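Local coordinates for tryptophan halogenase superfamily (Brevundimonas sp. BAL3, PDB 6FRL), which is a flavin-dependent halogenase that prefers bromination over chlorination, at residues R388-H400 against Y440-Y454. Numbering follows the deposited sequence.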
loop_
_atom_site.group_PDB
_atom_site.type_symbol
_atom_site.label_atom_id
_atom_site.label_comp_id
_atom_site.label_asym_id
_atom_site.label_seq_id
_atom_site.Cartn_x
_atom_site.Cartn_y
_atom_site.Cartn_z
ATOM N N ARG B 388 3.488 -9.257 -10.876
ATOM C CA ARG B 388 3.667 -9.296 -9.443
ATOM C C ARG B 388 2.408 -9.824 -8.769
ATOM O O ARG B 388 2.500 -10.645 -7.849
ATOM C CB ARG B 388 4.068 -7.925 -8.831
ATOM C CG ARG B 388 5.299 -7.252 -9.427
ATOM C CD ARG B 388 6.617 -8.009 -9.236
ATOM N NE ARG B 388 6.842 -9.175 -10.119
ATOM C CZ ARG B 388 7.279 -9.146 -11.405
ATOM N NH1 ARG B 388 7.523 -8.018 -12.066
ATOM N NH2 ARG B 388 7.487 -10.289 -12.058
ATOM N N GLU B 389 1.242 -9.375 -9.239
ATOM C CA GLU B 389 -0.043 -9.795 -8.642
ATOM C C GLU B 389 -0.270 -11.336 -8.770
ATOM O O GLU B 389 -0.698 -12.019 -7.814
ATOM C CB GLU B 389 -1.209 -8.962 -9.243
ATOM C CG GLU B 389 -2.634 -9.501 -9.044
ATOM C CD GLU B 389 -3.685 -8.578 -9.630
ATOM O OE1 GLU B 389 -4.076 -8.809 -10.783
ATOM O OE2 GLU B 389 -4.114 -7.602 -8.971
ATOM N N MET B 390 0.047 -11.869 -9.940
ATOM C CA MET B 390 -0.040 -13.316 -10.150
ATOM C C MET B 390 0.878 -14.056 -9.195
ATOM O O MET B 390 0.469 -15.052 -8.605
ATOM C CB MET B 390 0.269 -13.700 -11.621
ATOM C CG MET B 390 -0.841 -13.324 -12.614
ATOM S SD MET B 390 -2.362 -14.267 -12.405
ATOM C CE MET B 390 -1.834 -15.877 -13.000
ATOM N N GLU B 391 2.089 -13.553 -9.011
ATOM C CA GLU B 391 3.057 -14.181 -8.117
ATOM C C GLU B 391 2.557 -14.132 -6.658
ATOM O O GLU B 391 2.715 -15.122 -5.898
ATOM C CB GLU B 391 4.457 -13.511 -8.230
ATOM C CG GLU B 391 5.214 -13.745 -9.556
ATOM C CD GLU B 391 6.396 -12.800 -9.745
ATOM O OE1 GLU B 391 6.604 -11.858 -8.931
ATOM O OE2 GLU B 391 7.143 -12.971 -10.713
ATOM N N ARG B 392 1.971 -12.994 -6.264
ATOM C CA ARG B 392 1.414 -12.858 -4.913
ATOM C C ARG B 392 0.242 -13.822 -4.653
ATOM O O ARG B 392 0.119 -14.352 -3.561
ATOM C CB ARG B 392 1.053 -11.404 -4.606
ATOM C CG ARG B 392 2.190 -10.399 -4.744
ATOM C CD ARG B 392 3.210 -10.507 -3.649
ATOM N NE ARG B 392 4.059 -11.691 -3.789
ATOM C CZ ARG B 392 5.068 -11.814 -4.648
ATOM N NH1 ARG B 392 5.397 -10.818 -5.476
ATOM N NH2 ARG B 392 5.752 -12.960 -4.679
ATOM N N VAL B 393 -0.554 -14.133 -5.669
ATOM C CA VAL B 393 -1.634 -15.143 -5.516
ATOM C C VAL B 393 -1.076 -16.571 -5.508
ATOM O O VAL B 393 -1.511 -17.427 -4.710
ATOM C CB VAL B 393 -2.720 -14.999 -6.609
ATOM C CG1 VAL B 393 -3.771 -16.115 -6.530
ATOM C CG2 VAL B 393 -3.394 -13.627 -6.510
ATOM N N ARG B 394 -0.154 -16.839 -6.416
ATOM C CA ARG B 394 0.590 -18.111 -6.387
ATOM C C ARG B 394 1.139 -18.481 -4.986
ATOM O O ARG B 394 0.865 -19.571 -4.468
ATOM C CB ARG B 394 1.730 -18.053 -7.403
ATOM C CG ARG B 394 2.600 -19.297 -7.514
ATOM C CD ARG B 394 3.932 -18.921 -8.112
ATOM N NE ARG B 394 4.652 -17.935 -7.297
ATOM C CZ ARG B 394 5.769 -17.316 -7.677
ATOM N NH1 ARG B 394 6.304 -17.582 -8.864
ATOM N NH2 ARG B 394 6.350 -16.425 -6.865
ATOM N N ASP B 395 1.894 -17.560 -4.391
ATOM C CA ASP B 395 2.481 -17.747 -3.058
ATOM C C ASP B 395 1.441 -18.029 -1.981
ATOM O O ASP B 395 1.651 -18.904 -1.154
ATOM C CB ASP B 395 3.324 -16.527 -2.654
ATOM C CG ASP B 395 4.604 -16.410 -3.463
ATOM O OD1 ASP B 395 4.834 -17.235 -4.380
ATOM O OD2 ASP B 395 5.373 -15.477 -3.184
ATOM N N PHE B 396 0.326 -17.302 -1.976
ATOM C CA PHE B 396 -0.748 -17.631 -1.039
ATOM C C PHE B 396 -1.253 -19.052 -1.250
ATOM O O PHE B 396 -1.447 -19.776 -0.269
ATOM C CB PHE B 396 -1.899 -16.609 -1.141
ATOM C CG PHE B 396 -2.936 -16.724 -0.056
ATOM C CD1 PHE B 396 -2.573 -16.597 1.281
ATOM C CD2 PHE B 396 -4.285 -16.889 -0.368
ATOM C CE1 PHE B 396 -3.544 -16.680 2.298
ATOM C CE2 PHE B 396 -5.245 -16.971 0.634
ATOM C CZ PHE B 396 -4.865 -16.870 1.976
ATOM N N ILE B 397 -1.453 -19.457 -2.519
ATOM C CA ILE B 397 -1.911 -20.834 -2.825
ATOM C C ILE B 397 -0.878 -21.890 -2.356
ATOM O O ILE B 397 -1.221 -22.849 -1.684
ATOM C CB ILE B 397 -2.270 -21.007 -4.328
ATOM C CG1 ILE B 397 -3.546 -20.200 -4.624
ATOM C CG2 ILE B 397 -2.484 -22.481 -4.671
ATOM C CD1 ILE B 397 -3.820 -19.934 -6.082
ATOM N N ILE B 398 0.385 -21.678 -2.701
ATOM C CA ILE B 398 1.473 -22.553 -2.271
ATOM C C ILE B 398 1.459 -22.833 -0.746
ATOM O O ILE B 398 1.558 -24.002 -0.317
ATOM C CB ILE B 398 2.841 -21.951 -2.686
ATOM C CG1 ILE B 398 3.016 -22.088 -4.196
ATOM C CG2 ILE B 398 3.992 -22.665 -1.961
ATOM C CD1 ILE B 398 4.155 -21.282 -4.763
ATOM N N LEU B 399 1.327 -21.766 0.048
ATOM C CA LEU B 399 1.322 -21.863 1.511
ATOM C C LEU B 399 0.396 -22.944 2.039
ATOM O O LEU B 399 0.759 -23.625 3.012
ATOM C CB LEU B 399 0.961 -20.508 2.175
ATOM C CG LEU B 399 1.105 -20.448 3.699
ATOM C CD1 LEU B 399 2.549 -20.628 4.123
ATOM C CD2 LEU B 399 0.554 -19.172 4.273
ATOM N N HIS B 400 -0.785 -23.085 1.427
ATOM C CA HIS B 400 -1.799 -24.044 1.874
ATOM C C HIS B 400 -1.228 -25.501 1.824
ATOM O O HIS B 400 -1.437 -26.334 2.740
ATOM C CB HIS B 400 -3.064 -23.961 1.014
ATOM C CG HIS B 400 -3.871 -22.694 1.155
ATOM N ND1 HIS B 400 -3.435 -21.468 0.697
ATOM C CD2 HIS B 400 -5.145 -22.490 1.608
ATOM C CE1 HIS B 400 -4.382 -20.560 0.888
ATOM N NE2 HIS B 400 -5.429 -21.154 1.440
ATOM N N TYR B 440 4.326 -7.103 0.283
ATOM C CA TYR B 440 4.775 -6.757 -1.045
ATOM C C TYR B 440 3.690 -5.922 -1.728
ATOM O O TYR B 440 2.583 -5.728 -1.195
ATOM C CB TYR B 440 5.087 -8.031 -1.819
ATOM C CG TYR B 440 6.136 -8.950 -1.181
ATOM C CD1 TYR B 440 7.474 -8.556 -1.052
ATOM C CD2 TYR B 440 5.791 -10.228 -0.714
ATOM C CE1 TYR B 440 8.431 -9.397 -0.474
ATOM C CE2 TYR B 440 6.750 -11.091 -0.156
ATOM C CZ TYR B 440 8.072 -10.664 -0.041
ATOM O OH TYR B 440 9.003 -11.506 0.528
ATOM N N ARG B 441 3.998 -5.401 -2.903
ATOM C CA ARG B 441 2.997 -4.649 -3.695
ATOM C C ARG B 441 2.078 -5.678 -4.357
ATOM O O ARG B 441 2.509 -6.819 -4.676
ATOM C CB ARG B 441 3.637 -3.762 -4.783
ATOM C CG ARG B 441 4.755 -2.839 -4.316
ATOM C CD ARG B 441 5.540 -2.236 -5.485
ATOM N NE ARG B 441 6.358 -3.207 -6.247
ATOM C CZ ARG B 441 6.634 -3.138 -7.564
ATOM N NH1 ARG B 441 6.164 -2.146 -8.325
ATOM N NH2 ARG B 441 7.385 -4.079 -8.138
ATOM N N TRP B 442 0.825 -5.274 -4.544
ATOM C CA TRP B 442 -0.147 -5.992 -5.397
ATOM C C TRP B 442 -0.702 -7.298 -4.807
ATOM O O TRP B 442 -1.126 -8.194 -5.544
ATOM C CB TRP B 442 0.420 -6.189 -6.829
ATOM C CG TRP B 442 0.882 -4.885 -7.430
ATOM C CD1 TRP B 442 2.166 -4.508 -7.745
ATOM C CD2 TRP B 442 0.049 -3.779 -7.750
ATOM N NE1 TRP B 442 2.168 -3.235 -8.269
ATOM C CE2 TRP B 442 0.884 -2.761 -8.273
ATOM C CE3 TRP B 442 -1.340 -3.549 -7.658
ATOM C CZ2 TRP B 442 0.386 -1.528 -8.682
ATOM C CZ3 TRP B 442 -1.851 -2.323 -8.080
ATOM C CH2 TRP B 442 -0.987 -1.325 -8.589
ATOM N N GLU B 443 -0.738 -7.375 -3.478
ATOM C CA GLU B 443 -1.331 -8.503 -2.759
ATOM C C GLU B 443 -2.859 -8.459 -2.925
ATOM O O GLU B 443 -3.491 -7.463 -2.614
ATOM C CB GLU B 443 -1.046 -8.405 -1.249
ATOM C CG GLU B 443 0.411 -8.391 -0.800
ATOM C CD GLU B 443 1.028 -9.767 -0.562
ATOM O OE1 GLU B 443 2.167 -9.771 -0.091
ATOM O OE2 GLU B 443 0.416 -10.828 -0.829
ATOM N N MET B 444 -3.447 -9.554 -3.390
ATOM C CA MET B 444 -4.883 -9.696 -3.426
ATOM C C MET B 444 -5.395 -9.986 -2.001
ATOM O O MET B 444 -6.522 -9.554 -1.645
ATOM C CB MET B 444 -5.249 -10.830 -4.335
ATOM C CG MET B 444 -6.752 -11.019 -4.517
ATOM S SD MET B 444 -7.077 -11.974 -6.016
ATOM C CE MET B 444 -6.731 -10.728 -7.270
ATOM N N PHE B 445 -4.555 -10.696 -1.221
ATOM C CA PHE B 445 -4.872 -11.170 0.107
ATOM C C PHE B 445 -4.128 -10.396 1.164
ATOM O O PHE B 445 -2.911 -10.340 1.158
ATOM C CB PHE B 445 -4.543 -12.663 0.196
ATOM C CG PHE B 445 -5.402 -13.479 -0.706
ATOM C CD1 PHE B 445 -6.722 -13.730 -0.357
ATOM C CD2 PHE B 445 -4.946 -13.863 -1.951
ATOM C CE1 PHE B 445 -7.562 -14.416 -1.214
ATOM C CE2 PHE B 445 -5.772 -14.574 -2.794
ATOM C CZ PHE B 445 -7.093 -14.848 -2.424
ATOM N N HIS B 446 -4.880 -9.818 2.085
ATOM C CA HIS B 446 -4.338 -8.897 3.081
ATOM C C HIS B 446 -3.927 -9.672 4.340
ATOM O O HIS B 446 -4.179 -10.861 4.435
ATOM C CB HIS B 446 -5.376 -7.783 3.344
ATOM C CG HIS B 446 -5.750 -7.006 2.102
ATOM N ND1 HIS B 446 -6.988 -7.112 1.504
ATOM C CD2 HIS B 446 -5.027 -6.161 1.318
ATOM C CE1 HIS B 446 -7.022 -6.354 0.423
ATOM N NE2 HIS B 446 -5.842 -5.777 0.281
ATOM N N PRO B 447 -3.244 -9.030 5.296
ATOM C CA PRO B 447 -2.736 -9.766 6.467
ATOM C C PRO B 447 -3.707 -10.735 7.207
ATOM O O PRO B 447 -3.285 -11.834 7.622
ATOM C CB PRO B 447 -2.299 -8.615 7.384
ATOM C CG PRO B 447 -1.706 -7.648 6.409
ATOM C CD PRO B 447 -2.701 -7.655 5.278
ATOM N N ALA B 448 -4.981 -10.357 7.352
ATOM C CA ALA B 448 -5.939 -11.239 8.060
ATOM C C ALA B 448 -6.163 -12.585 7.335
ATOM O O ALA B 448 -6.461 -13.611 7.967
ATOM C CB ALA B 448 -7.259 -10.534 8.314
ATOM N N SER B 449 -6.007 -12.592 6.014
ATOM C CA SER B 449 -6.143 -13.838 5.280
ATOM C C SER B 449 -4.952 -14.756 5.490
ATOM O O SER B 449 -5.108 -15.977 5.491
ATOM C CB SER B 449 -6.373 -13.554 3.792
ATOM O OG SER B 449 -7.694 -13.077 3.621
ATOM N N TRP B 450 -3.767 -14.166 5.633
ATOM C CA TRP B 450 -2.533 -14.924 5.919
ATOM C C TRP B 450 -2.614 -15.550 7.318
ATOM O O TRP B 450 -2.313 -16.736 7.504
ATOM C CB TRP B 450 -1.282 -14.010 5.753
ATOM C CG TRP B 450 -1.024 -13.708 4.307
ATOM C CD1 TRP B 450 -1.597 -12.722 3.570
ATOM C CD2 TRP B 450 -0.191 -14.447 3.404
ATOM N NE1 TRP B 450 -1.160 -12.776 2.269
ATOM C CE2 TRP B 450 -0.307 -13.837 2.135
ATOM C CE3 TRP B 450 0.630 -15.581 3.539
ATOM C CZ2 TRP B 450 0.371 -14.312 1.006
ATOM C CZ3 TRP B 450 1.321 -16.043 2.420
ATOM C CH2 TRP B 450 1.187 -15.408 1.174
ATOM N N LEU B 451 -3.048 -14.721 8.280
ATOM C CA LEU B 451 -3.372 -15.145 9.646
ATOM C C LEU B 451 -4.308 -16.345 9.686
ATOM O O LEU B 451 -4.056 -17.285 10.427
ATOM C CB LEU B 451 -3.977 -14.002 10.440
ATOM C CG LEU B 451 -4.278 -14.216 11.929
ATOM C CD1 LEU B 451 -3.102 -14.809 12.700
ATOM C CD2 LEU B 451 -4.677 -12.894 12.588
ATOM N N ALA B 452 -5.369 -16.323 8.878
ATOM C CA ALA B 452 -6.340 -17.436 8.846
ATOM C C ALA B 452 -5.680 -18.753 8.433
ATOM O O ALA B 452 -6.017 -19.834 8.941
ATOM C CB ALA B 452 -7.501 -17.119 7.913
ATOM N N ILE B 453 -4.743 -18.662 7.495
ATOM C CA ILE B 453 -4.050 -19.854 7.033
ATOM C C ILE B 453 -3.002 -20.308 8.071
ATOM O O ILE B 453 -2.943 -21.501 8.416
ATOM C CB ILE B 453 -3.456 -19.634 5.628
ATOM C CG1 ILE B 453 -4.575 -19.203 4.628
ATOM C CG2 ILE B 453 -2.720 -20.888 5.145
ATOM C CD1 ILE B 453 -5.846 -20.040 4.621
ATOM N N TYR B 454 -2.223 -19.361 8.616
ATOM C CA TYR B 454 -1.245 -19.730 9.645
ATOM C C TYR B 454 -1.962 -20.449 10.793
ATOM O O TYR B 454 -1.579 -21.566 11.161
ATOM C CB TYR B 454 -0.444 -18.528 10.157
ATOM C CG TYR B 454 0.520 -17.906 9.146
ATOM C CD1 TYR B 454 1.419 -18.679 8.441
ATOM C CD2 TYR B 454 0.549 -16.517 8.931
ATOM C CE1 TYR B 454 2.317 -18.095 7.532
ATOM C CE2 TYR B 454 1.420 -15.925 8.032
ATOM C CZ TYR B 454 2.304 -16.715 7.328
ATOM O OH TYR B 454 3.199 -16.154 6.442
HETATM O O HOH W 1 -1.645 -12.063 -2.241
HETATM O O HOH W 2 4.626 -8.113 -5.271
#
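Phe396 has Phe445 over one face and turns an edge to Trp450, the three forming an aromatic cluster, while His400 CE1 lies over its opposite face. The Phe396 and Phe445 rings form an offset stack, centroids 4.3 Å apart and planes at 24°; CD1 of Phe396 points into the six-membered ring of Trp450, edge-to-face at 61°. With CG anti to the backbone N (chi1 -170°), Phe396 leans across toward these rings, and its CZ ends 3.5 Å from Ile453 CG1. Leu399 CD2 adds to the apolar patch, 3.7 Å from Trp450 CE3. The indole NE1 donates to Phe445 O at 3.2 Å from above the carbonyl plane. An alanine in place of Trp450 would probably leave the Phe396 edge and Leu399 CD2 without their aromatic surface and Phe445 O without this donor.

Polar links between the segments run through water. One water accepts from Arg392 NH1 (2.8 Å) and donates to Arg441 O; another donates to Glu443 OE2 and, weakly, to Arg392 O. Glu443 OE1 salt-bridges Lys427. Tyr440 CD2 lies over one face of the Arg392 guanidinium, whose NH2, in a salt-bridge network along the helix, meets Asp395 OD2 from above the carboxylate plane; Thr423 also binds OD2.

Helix 422-434 borders Arg392 and Tyr440, helix 354-367 meets Glu389 and Met444, and strand 99-103 packs against Ile453.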